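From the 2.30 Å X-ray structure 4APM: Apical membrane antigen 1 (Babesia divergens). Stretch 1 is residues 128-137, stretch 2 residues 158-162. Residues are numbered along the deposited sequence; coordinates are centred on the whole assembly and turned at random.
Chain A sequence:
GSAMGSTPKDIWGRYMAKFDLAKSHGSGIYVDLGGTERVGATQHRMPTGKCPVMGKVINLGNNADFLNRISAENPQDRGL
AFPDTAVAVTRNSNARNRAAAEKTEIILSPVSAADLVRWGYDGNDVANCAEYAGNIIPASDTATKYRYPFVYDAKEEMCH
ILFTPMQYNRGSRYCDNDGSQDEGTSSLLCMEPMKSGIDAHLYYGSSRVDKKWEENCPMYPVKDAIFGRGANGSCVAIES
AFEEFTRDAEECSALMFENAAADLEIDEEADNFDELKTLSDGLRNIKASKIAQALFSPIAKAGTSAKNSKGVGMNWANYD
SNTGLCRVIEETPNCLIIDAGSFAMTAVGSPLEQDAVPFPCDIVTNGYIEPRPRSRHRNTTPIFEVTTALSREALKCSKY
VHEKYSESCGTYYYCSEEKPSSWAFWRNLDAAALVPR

Stretch 1 128-137: NCAEYAGNII
Stretch 2 158-162: MCHIL

Residues 128-133 lie in a helix that begins earlier in the chain, with phi/psi near -65/-40; Gly134 follows at -68/-16. Residues 158-161 form a strand with phi from -131° to -100° and psi from 118° to 139°. Their axes approach to 8.8 Å, and the N-to-C directions differ by 32° (signed crossing angle -32°), so both segments run broadly the same way. The register is set by two CA pairs: Cys129 CA to Cys159 CA at 5.7 Å and Ala133 CA to Ile161 CA at 6.5 Å. One helical turn is thus matched to a two-residue step along the strand.

The covalent link is a disulfide, Cys129 SG to Cys159 SG at 2.1 Å. Both CA-to-CB bonds point toward the opposing segment, both chi1 angles are t (-171° and 176°), and chi3 is 88°, close to the ideal right angle.

Apolar packing centres on Ile161, whose chi1 and chi2 are both m (-48°, -61°). Ile161 CD1 lies 3.8 Å from Ala133 CB and 3.9 Å from Tyr132 CD2, while Ile161 CG1 lies 3.7 Å from Ile136 CD1. The CA-to-CB bond of Ile136, in the loop after the helix (phi/psi -103/111), points toward the strand, with chi1 m (-76°) and chi2 t (153°). In the strand, alternation turns the CA-to-CB bonds of Met158 and His160 away, while those of Cys159 and Ile161 point toward the helix.

Tyr132 (chi1 t, 176°; chi2 70°) also meets the disulfide: Tyr132 CD2 is 4.1 Å from Cys159 SG, which sits 5.4 Å from the ring centroid and 68° off the ring normal, an oblique sulfur-aromatic approach.

No hydrogen bond crosses the contact. Tyr132 N donates to Asn128 O (2.8 Å) and Ala133 N to Cys129 O (2.9 Å); farther along, Asn135 N donates to Tyr132 O (3.1 Å), and Ile136 N to Ala133 O is weak (3.4 Å). The contact buries 263 Å², both sides summed.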

# COMPACT_ATOMS: atom_id res chain seq x y z
N ASN A 128 -3.95 -10.25 15.11
CA ASN A 128 -3.64 -11.42 15.90
C ASN A 128 -2.39 -12.16 15.35
O ASN A 128 -1.53 -12.60 16.12
CB ASN A 128 -4.84 -12.36 15.98
CG ASN A 128 -5.96 -11.80 16.80
OD1 ASN A 128 -5.81 -10.72 17.43
ND2 ASN A 128 -7.11 -12.51 16.82
N CYS A 129 -2.32 -12.26 14.03
CA CYS A 129 -1.25 -12.94 13.38
C CYS A 129 0.09 -12.23 13.66
O CYS A 129 1.10 -12.87 13.97
CB CYS A 129 -1.55 -13.06 11.87
SG CYS A 129 -0.41 -14.12 10.94
N ALA A 130 0.05 -10.90 13.67
CA ALA A 130 1.26 -10.08 13.91
C ALA A 130 1.73 -10.24 15.35
O ALA A 130 2.92 -10.40 15.60
CB ALA A 130 0.97 -8.60 13.63
N GLU A 131 0.78 -10.23 16.29
CA GLU A 131 1.09 -10.40 17.71
C GLU A 131 1.61 -11.82 17.95
O GLU A 131 2.56 -12.05 18.69
CB GLU A 131 -0.17 -10.14 18.55
CG GLU A 131 0.04 -10.15 20.07
CD GLU A 131 -1.21 -9.77 20.83
OE1 GLU A 131 -2.17 -9.30 20.20
OE2 GLU A 131 -1.24 -9.93 22.07
N TYR A 132 1.06 -12.77 17.22
CA TYR A 132 1.50 -14.13 17.38
C TYR A 132 2.96 -14.27 16.89
O TYR A 132 3.79 -14.90 17.55
CB TYR A 132 0.56 -15.05 16.63
CG TYR A 132 0.98 -16.50 16.66
CD1 TYR A 132 0.91 -17.23 17.84
CD2 TYR A 132 1.39 -17.14 15.50
CE1 TYR A 132 1.29 -18.56 17.87
CE2 TYR A 132 1.76 -18.46 15.52
CZ TYR A 132 1.69 -19.18 16.71
OH TYR A 132 2.06 -20.50 16.75
N ALA A 133 3.26 -13.68 15.73
CA ALA A 133 4.63 -13.63 15.24
C ALA A 133 5.55 -12.96 16.29
O ALA A 133 6.69 -13.39 16.49
CB ALA A 133 4.70 -12.89 13.90
N GLY A 134 5.03 -11.94 16.98
CA GLY A 134 5.77 -11.23 18.02
C GLY A 134 6.07 -12.01 19.30
O GLY A 134 6.93 -11.60 20.08
N ASN A 135 5.38 -13.13 19.51
CA ASN A 135 5.58 -14.00 20.68
C ASN A 135 6.41 -15.26 20.40
O ASN A 135 6.41 -16.19 21.23
CB ASN A 135 4.22 -14.48 21.20
CG ASN A 135 3.44 -13.39 21.90
OD1 ASN A 135 4.01 -12.42 22.38
ND2 ASN A 135 2.13 -13.55 21.94
N ILE A 136 6.94 -15.40 19.18
CA ILE A 136 7.70 -16.60 18.80
C ILE A 136 9.16 -16.19 18.85
O ILE A 136 9.59 -15.32 18.08
CB ILE A 136 7.38 -17.08 17.37
CG1 ILE A 136 6.03 -17.80 17.32
CG2 ILE A 136 8.48 -17.98 16.82
CD1 ILE A 136 5.37 -17.72 15.97
N ILE A 137 9.89 -16.73 19.83
CA ILE A 137 11.28 -16.32 20.03
C ILE A 137 12.25 -17.35 19.50
O ILE A 137 12.10 -18.54 19.77
CB ILE A 137 11.59 -16.06 21.50
CG1 ILE A 137 10.56 -15.09 22.08
CG2 ILE A 137 13.00 -15.52 21.66
CD1 ILE A 137 10.42 -15.20 23.59
N MET A 158 -5.62 -18.32 7.62
CA MET A 158 -4.50 -19.03 8.16
C MET A 158 -3.34 -18.06 8.31
O MET A 158 -3.12 -17.20 7.44
CB MET A 158 -4.09 -20.18 7.23
CG MET A 158 -5.10 -21.32 7.14
SD MET A 158 -5.26 -22.30 8.67
CE MET A 158 -3.65 -23.06 8.80
N CYS A 159 -2.63 -18.20 9.42
CA CYS A 159 -1.52 -17.35 9.79
C CYS A 159 -0.22 -18.12 9.57
O CYS A 159 0.01 -19.13 10.21
CB CYS A 159 -1.67 -16.94 11.27
SG CYS A 159 -0.31 -15.94 11.95
N HIS A 160 0.63 -17.63 8.67
CA HIS A 160 1.92 -18.25 8.40
C HIS A 160 3.07 -17.46 8.97
O HIS A 160 3.20 -16.25 8.77
CB HIS A 160 2.13 -18.40 6.89
CG HIS A 160 1.05 -19.19 6.20
ND1 HIS A 160 1.19 -20.49 5.88
CD2 HIS A 160 -0.23 -18.81 5.81
CE1 HIS A 160 0.05 -20.92 5.29
NE2 HIS A 160 -0.81 -19.89 5.25
N ILE A 161 3.96 -18.15 9.66
CA ILE A 161 5.19 -17.53 10.07
C ILE A 161 6.28 -17.94 9.09
O ILE A 161 6.40 -19.12 8.74
CB ILE A 161 5.56 -17.91 11.53
CG1 ILE A 161 4.34 -17.73 12.44
CG2 ILE A 161 6.76 -17.10 12.02
CD1 ILE A 161 3.78 -16.32 12.52
N LEU A 162 7.02 -16.96 8.61
CA LEU A 162 8.10 -17.19 7.69
C LEU A 162 9.34 -17.50 8.49
O LEU A 162 9.49 -17.02 9.61
CB LEU A 162 8.30 -15.97 6.78
CG LEU A 162 7.07 -15.69 5.91
CD1 LEU A 162 7.32 -14.69 4.80
CD2 LEU A 162 6.55 -16.99 5.32